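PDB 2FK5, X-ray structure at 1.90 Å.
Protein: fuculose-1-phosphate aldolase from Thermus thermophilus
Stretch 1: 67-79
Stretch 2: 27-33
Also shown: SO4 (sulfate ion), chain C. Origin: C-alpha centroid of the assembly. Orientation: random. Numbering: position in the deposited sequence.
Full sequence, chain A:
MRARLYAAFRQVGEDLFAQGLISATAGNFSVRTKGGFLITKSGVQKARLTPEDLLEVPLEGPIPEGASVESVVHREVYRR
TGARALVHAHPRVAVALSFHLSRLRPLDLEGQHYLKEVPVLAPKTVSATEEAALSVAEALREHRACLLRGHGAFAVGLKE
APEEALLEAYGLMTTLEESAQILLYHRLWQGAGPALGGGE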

ATOM      1  N   ALA A  67      10.929  -7.324 -25.802  1.00 30.95           N
ATOM      2  CA  ALA A  67      11.483  -7.968 -24.612  1.00 34.35           C
ATOM      3  C   ALA A  67      12.427  -7.023 -23.879  1.00 33.19           C
ATOM      4  O   ALA A  67      12.997  -6.116 -24.484  1.00 35.68           O
ATOM      5  CB  ALA A  67      12.213  -9.243 -24.998  1.00 32.06           C
ATOM      6  N   SER A  68      12.581  -7.239 -22.573  1.00 31.84           N
ATOM      7  CA  SER A  68      13.467  -6.423 -21.747  1.00 31.37           C
ATOM      8  C   SER A  68      14.789  -6.191 -22.466  1.00 36.94           C
ATOM      9  O   SER A  68      15.312  -7.092 -23.111  1.00 33.81           O
ATOM     10  CB  SER A  68      13.743  -7.127 -20.417  1.00 31.36           C
ATOM     11  OG  SER A  68      14.890  -6.575 -19.793  1.00 31.30           O
ATOM     12  N   VAL A  69      15.332  -4.986 -22.342  1.00 34.99           N
ATOM     13  CA  VAL A  69      16.597  -4.652 -22.984  1.00 41.54           C
ATOM     14  C   VAL A  69      17.749  -5.504 -22.439  1.00 40.35           C
ATOM     15  O   VAL A  69      18.794  -5.616 -23.075  1.00 34.04           O
ATOM     16  CB  VAL A  69      16.929  -3.153 -22.789  1.00 44.14           C
ATOM     17  CG1 VAL A  69      18.228  -2.810 -23.481  1.00 54.57           C
ATOM     18  CG2 VAL A  69      15.801  -2.299 -23.350  1.00 51.52           C
ATOM     19  N   GLU A  70      17.548  -6.108 -21.268  1.00 34.28           N
ATOM     20  CA  GLU A  70      18.569  -6.948 -20.645  1.00 30.55           C
ATOM     21  C   GLU A  70      18.371  -8.422 -20.977  1.00 27.73           C
ATOM     22  O   GLU A  70      19.034  -9.285 -20.410  1.00 27.56           O
ATOM     23  CB  GLU A  70      18.535  -6.783 -19.120  1.00 38.71           C
ATOM     24  CG  GLU A  70      18.664  -5.350 -18.646  1.00 48.40           C
ATOM     25  CD  GLU A  70      20.017  -4.760 -18.959  1.00 54.32           C
ATOM     26  OE1 GLU A  70      20.626  -5.179 -19.966  1.00 51.91           O
ATOM     27  OE2 GLU A  70      20.467  -3.871 -18.207  1.00 57.54           O
ATOM     28  N   SER A  71      17.461  -8.714 -21.897  1.00 27.10           N
ATOM     29  CA  SER A  71      17.190 -10.099 -22.242  1.00 29.25           C
ATOM     30  C   SER A  71      18.437 -10.860 -22.662  1.00 25.06           C
ATOM     31  O   SER A  71      18.537 -12.052 -22.408  1.00 26.63           O
ATOM     32  CB  SER A  71      16.127 -10.179 -23.338  1.00 28.81           C
ATOM     33  OG  SER A  71      14.865  -9.781 -22.833  1.00 32.10           O
ATOM     34  N   VAL A  72      19.395 -10.176 -23.282  1.00 28.86           N
ATOM     35  CA  VAL A  72      20.629 -10.837 -23.714  1.00 31.89           C
ATOM     36  C   VAL A  72      21.368 -11.399 -22.508  1.00 30.09           C
ATOM     37  O   VAL A  72      21.964 -12.474 -22.567  1.00 23.35           O
ATOM     38  CB  VAL A  72      21.603  -9.865 -24.422  1.00 34.09           C
ATOM     39  CG1 VAL A  72      22.358 -10.604 -25.516  1.00 39.42           C
ATOM     40  N   VAL A  73      21.341 -10.651 -21.412  1.00 24.63           N
ATOM     41  CA  VAL A  73      22.012 -11.076 -20.199  1.00 21.52           C
ATOM     42  C   VAL A  73      21.288 -12.252 -19.566  1.00 22.55           C
ATOM     43  O   VAL A  73      21.914 -13.222 -19.156  1.00 23.27           O
ATOM     44  CB  VAL A  73      22.080  -9.932 -19.172  1.00 24.26           C
ATOM     45  CG1 VAL A  73      22.832 -10.400 -17.935  1.00 23.32           C
ATOM     46  CG2 VAL A  73      22.746  -8.706 -19.801  1.00 22.98           C
ATOM     47  N   HIS A  74      19.965 -12.160 -19.472  1.00 25.54           N
ATOM     48  CA  HIS A  74      19.191 -13.247 -18.889  1.00 20.53           C
ATOM     49  C   HIS A  74      19.429 -14.517 -19.706  1.00 16.73           C
ATOM     50  O   HIS A  74      19.686 -15.585 -19.156  1.00 22.24           O
ATOM     51  CB  HIS A  74      17.704 -12.905 -18.905  1.00 26.25           C
ATOM     52  CG  HIS A  74      17.310 -11.858 -17.908  1.00 19.86           C
ATOM     53  ND1 HIS A  74      16.460 -12.120 -16.855  1.00 24.55           N
ATOM     54  CD2 HIS A  74      17.631 -10.546 -17.816  1.00 21.03           C
ATOM     55  CE1 HIS A  74      16.274 -11.015 -16.157  1.00 24.10           C
ATOM     56  NE2 HIS A  74      16.974 -10.043 -16.718  1.00 25.16           N
ATOM     57  N   ARG A  75      19.338 -14.383 -21.019  1.00 23.15           N
ATOM     58  CA  ARG A  75      19.532 -15.534 -21.895  1.00 24.18           C
ATOM     59  C   ARG A  75      20.881 -16.212 -21.668  1.00 25.44           C
ATOM     60  O   ARG A  75      20.965 -17.438 -21.552  1.00 23.92           O
ATOM     61  CB  ARG A  75      19.416 -15.109 -23.361  1.00 28.65           C
ATOM     62  CG  ARG A  75      19.529 -16.287 -24.330  1.00 30.92           C
ATOM     63  CD  ARG A  75      19.389 -15.831 -25.760  1.00 29.52           C
ATOM     64  NE  ARG A  75      20.488 -14.956 -26.147  1.00 38.53           N
ATOM     65  CZ  ARG A  75      20.639 -14.453 -27.366  1.00 37.60           C
ATOM     66  NH1 ARG A  75      19.756 -14.745 -28.313  1.00 29.00           N
ATOM     67  NH2 ARG A  75      21.669 -13.660 -27.637  1.00 34.72           N
ATOM     68  N   GLU A  76      21.940 -15.412 -21.584  1.00 26.55           N
ATOM     69  CA  GLU A  76      23.277 -15.959 -21.385  1.00 23.21           C
ATOM     70  C   GLU A  76      23.382 -16.657 -20.037  1.00 30.50           C
ATOM     71  O   GLU A  76      24.023 -17.697 -19.920  1.00 24.71           O
ATOM     72  CB  GLU A  76      24.321 -14.842 -21.499  1.00 26.86           C
ATOM     73  CG  GLU A  76      25.722 -15.330 -21.843  1.00 28.25           C
ATOM     74  CD  GLU A  76      25.767 -16.093 -23.161  1.00 34.35           C
ATOM     75  OE1 GLU A  76      25.107 -15.650 -24.125  1.00 34.24           O
ATOM     76  OE2 GLU A  76      26.465 -17.126 -23.232  1.00 40.46           O
ATOM     77  N   VAL A  77      22.753 -16.091 -19.010  1.00 27.67           N
ATOM     78  CA  VAL A  77      22.782 -16.713 -17.688  1.00 20.19           C
ATOM     79  C   VAL A  77      22.113 -18.082 -17.740  1.00 19.81           C
ATOM     80  O   VAL A  77      22.595 -19.044 -17.152  1.00 27.06           O
ATOM     81  CB  VAL A  77      22.033 -15.851 -16.626  1.00 25.84           C
ATOM     82  CG1 VAL A  77      21.924 -16.616 -15.324  1.00 24.57           C
ATOM     83  CG2 VAL A  77      22.762 -14.540 -16.402  1.00 27.87           C
ATOM     84  N   TYR A  78      20.989 -18.174 -18.438  1.00 22.92           N
ATOM     85  CA  TYR A  78      20.294 -19.449 -18.525  1.00 18.87           C
ATOM     86  C   TYR A  78      21.085 -20.441 -19.378  1.00 23.70           C
ATOM     87  O   TYR A  78      21.078 -21.637 -19.105  1.00 27.62           O
ATOM     88  CB  TYR A  78      18.896 -19.251 -19.097  1.00 19.80           C
ATOM     89  CG  TYR A  78      17.963 -18.574 -18.120  1.00 23.25           C
ATOM     90  CD1 TYR A  78      17.217 -17.465 -18.500  1.00 25.53           C
ATOM     91  CD2 TYR A  78      17.831 -19.048 -16.815  1.00 25.80           C
ATOM     92  CE1 TYR A  78      16.351 -16.833 -17.595  1.00 26.32           C
ATOM     93  CE2 TYR A  78      16.971 -18.425 -15.901  1.00 28.33           C
ATOM     94  CZ  TYR A  78      16.238 -17.318 -16.304  1.00 21.34           C
ATOM     95  OH  TYR A  78      15.399 -16.684 -15.412  1.00 24.44           O
ATOM     96  N   ARG A  79      21.766 -19.933 -20.397  1.00 27.65           N
ATOM     97  CA  ARG A  79      22.579 -20.786 -21.263  1.00 32.19           C
ATOM     98  C   ARG A  79      23.739 -21.400 -20.484  1.00 34.74           C
ATOM     99  O   ARG A  79      23.945 -22.609 -20.513  1.00 41.64           O
ATOM    100  CB  ARG A  79      23.162 -19.981 -22.425  1.00 25.58           C
ATOM    101  CG  ARG A  79      22.208 -19.621 -23.550  1.00 31.08           C
ATOM    102  CD  ARG A  79      22.909 -18.672 -24.521  1.00 34.10           C
ATOM    103  NE  ARG A  79      22.171 -18.453 -25.762  1.00 33.64           N
ATOM    104  CZ  ARG A  79      22.561 -17.617 -26.719  1.00 43.59           C
ATOM    105  NH1 ARG A  79      23.678 -16.914 -26.572  1.00 39.55           N
ATOM    106  NH2 ARG A  79      21.850 -17.494 -27.832  1.00 33.36           N
TER
HETATM  107  S   SO4 C1001      13.759  -2.833 -19.298  1.00 40.67           S
HETATM  108  O1  SO4 C1001      13.787  -4.255 -18.745  1.00 39.01           O
HETATM  109  O2  SO4 C1001      13.976  -2.936 -20.805  1.00 41.89           O
HETATM  110  O3  SO4 C1001      12.451  -2.327 -19.106  1.00 43.55           O
HETATM  111  O4  SO4 C1001      14.938  -2.224 -18.792  1.00 46.78           O
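Stretch 2 27-33: GNFSVRT

A strand that runs beside a helix can meet it through a single row of side chains, because every second strand residue and roughly every fourth helix residue point into the same gap. Stretch 2 of this aldolase illustrates the principle with polar groups. Residues 28-32 form an extended strand, with G27 before it in a backbone conformation (phi 82°, psi 170°) that by itself calls for glycine. The strand lies along helix 71-79 in the same general direction: the N-to-C axes cross at -31° and approach to 9.8 Å. The register follows the two repeats from H74 to Y78 and from S30 to R32, with CA of H74 7.5 Å from CA of S30 and CA of Y78 7.2 Å from CA of R32; ahead of the helix, CA of S68 lies 6.8 Å from CA of N28.

Hydrogen bonds make the centre of the contact. From the helix, H74 and Y78, one turn apart, point toward the strand; from the strand, N28 and S30 point toward the helix, while F29 and V31, which alternate with them, point away. The imidazole of H74 uses both nitrogens at its edge. Its NE2 donates to OD1 of N28 at 2.6 Å, and its ND1 lies 2.8 Å from OG of S30. That hydroxyl also bonds to Y78, OG of S30 being 2.7 Å from OH of Y78. S30 thus links two successive helix turns, and H74 links two alternate strand residues, so the four side chains form a continuous chain of hydrogen bonds from N28 to Y78.

Packing contacts fill in around this network. Near the end of the strand, the aliphatic part of R32 rests against the tyrosine, with CD of R32 3.6 Å from CD2 of Y78; the CA-to-CB bond of R32 points sideways. CE1 of H74 lies 4.0 Å from CA of F29, bringing the imidazole close to the strand backbone. At the other end, CG of E70 comes within 3.2 Å of ND2 of N28, although the end of the glutamate leads away and its carboxylate is bonded elsewhere in the structure.

An anion completes the join ahead of the helix, where S68 to S71 form a type I turn. A sulfate, probably from the crystallisation liquor, accepts hydrogen bonds at O1 from OG of S68 (2.8 Å) and from ND2 of N28 (3.1 Å), and at O2 from the backbone N of V69 (2.9 Å). The amide of N28 therefore serves two partners, the imidazole through OD1 and the sulfate through ND2.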

ATOM      1  N   GLY A  27      14.875  -2.220 -13.864  1.00 34.58           N
ATOM      2  CA  GLY A  27      14.908  -3.630 -13.511  1.00 34.38           C
ATOM      3  C   GLY A  27      14.087  -4.573 -14.372  1.00 32.79           C
ATOM      4  O   GLY A  27      13.286  -4.152 -15.200  1.00 30.70           O
ATOM      5  N   ASN A  28      14.297  -5.867 -14.172  1.00 27.65           N
ATOM      6  CA  ASN A  28      13.567  -6.872 -14.921  1.00 25.65           C
ATOM      7  C   ASN A  28      13.770  -8.227 -14.274  1.00 25.96           C
ATOM      8  O   ASN A  28      14.742  -8.440 -13.550  1.00 22.70           O
ATOM      9  CB  ASN A  28      14.054  -6.889 -16.373  1.00 26.17           C
ATOM     10  CG  ASN A  28      15.545  -6.678 -16.485  1.00 27.91           C
ATOM     11  OD1 ASN A  28      16.334  -7.556 -16.143  1.00 31.45           O
ATOM     12  ND2 ASN A  28      15.942  -5.495 -16.952  1.00 26.38           N
ATOM     13  N   PHE A  29      12.839  -9.144 -14.500  1.00 19.10           N
ATOM     14  CA  PHE A  29      12.999 -10.469 -13.940  1.00 22.99           C
ATOM     15  C   PHE A  29      12.429 -11.513 -14.855  1.00 21.54           C
ATOM     16  O   PHE A  29      11.586 -11.219 -15.698  1.00 24.20           O
ATOM     17  CB  PHE A  29      12.395 -10.583 -12.534  1.00 32.96           C
ATOM     18  CG  PHE A  29      11.265  -9.643 -12.269  1.00 28.26           C
ATOM     19  CD1 PHE A  29       9.946 -10.086 -12.313  1.00 36.85           C
ATOM     20  CD2 PHE A  29      11.522  -8.319 -11.927  1.00 29.94           C
ATOM     21  CE1 PHE A  29       8.898  -9.214 -12.013  1.00 29.10           C
ATOM     22  CE2 PHE A  29      10.486  -7.444 -11.629  1.00 34.10           C
ATOM     23  CZ  PHE A  29       9.173  -7.894 -11.670  1.00 27.13           C
ATOM     24  N   SER A  30      12.906 -12.736 -14.677  1.00 20.94           N
ATOM     25  CA  SER A  30      12.488 -13.841 -15.522  1.00 24.25           C
ATOM     26  C   SER A  30      12.580 -15.169 -14.806  1.00 23.46           C
ATOM     27  O   SER A  30      13.160 -15.275 -13.715  1.00 23.16           O
ATOM     28  CB  SER A  30      13.409 -13.908 -16.734  1.00 23.92           C
ATOM     29  OG  SER A  30      14.736 -14.195 -16.299  1.00 23.09           O
ATOM     30  N   VAL A  31      12.009 -16.191 -15.444  1.00 22.65           N
ATOM     31  CA  VAL A  31      12.067 -17.549 -14.932  1.00 21.80           C
ATOM     32  C   VAL A  31      12.352 -18.456 -16.136  1.00 21.95           C
ATOM     33  O   VAL A  31      11.966 -18.149 -17.259  1.00 20.89           O
ATOM     34  CB  VAL A  31      10.741 -18.006 -14.267  1.00 27.55           C
ATOM     35  CG1 VAL A  31      10.429 -17.114 -13.076  1.00 22.73           C
ATOM     36  CG2 VAL A  31       9.604 -17.977 -15.279  1.00 26.06           C
ATOM     37  N   ARG A  32      13.048 -19.549 -15.881  1.00 24.67           N
ATOM     38  CA  ARG A  32      13.386 -20.517 -16.925  1.00 28.05           C
ATOM     39  C   ARG A  32      12.113 -21.298 -17.235  1.00 30.92           C
ATOM     40  O   ARG A  32      11.350 -21.628 -16.324  1.00 27.78           O
ATOM     41  CB  ARG A  32      14.451 -21.478 -16.398  1.00 27.79           C
ATOM     42  CG  ARG A  32      15.006 -22.474 -17.412  1.00 31.38           C
ATOM     43  CD  ARG A  32      16.082 -21.838 -18.282  1.00 34.65           C
ATOM     44  NE  ARG A  32      16.864 -22.862 -18.971  1.00 42.28           N
ATOM     45  CZ  ARG A  32      16.479 -23.471 -20.085  1.00 40.95           C
ATOM     46  NH1 ARG A  32      15.324 -23.149 -20.647  1.00 29.35           N
ATOM     47  NH2 ARG A  32      17.231 -24.427 -20.615  1.00 35.42           N
ATOM     48  N   THR A  33      11.880 -21.568 -18.514  1.00 33.43           N
ATOM     49  CA  THR A  33      10.719 -22.342 -18.947  1.00 32.76           C
ATOM     50  C   THR A  33      11.217 -23.430 -19.896  1.00 35.39           C
ATOM     51  O   THR A  33      12.383 -23.428 -20.296  1.00 31.87           O
ATOM     52  CB  THR A  33       9.716 -21.484 -19.716  1.00 30.81           C
ATOM     53  OG1 THR A  33      10.366 -20.897 -20.852  1.00 28.87           O
ATOM     54  CG2 THR A  33       9.144 -20.387 -18.814  1.00 30.47           C
TER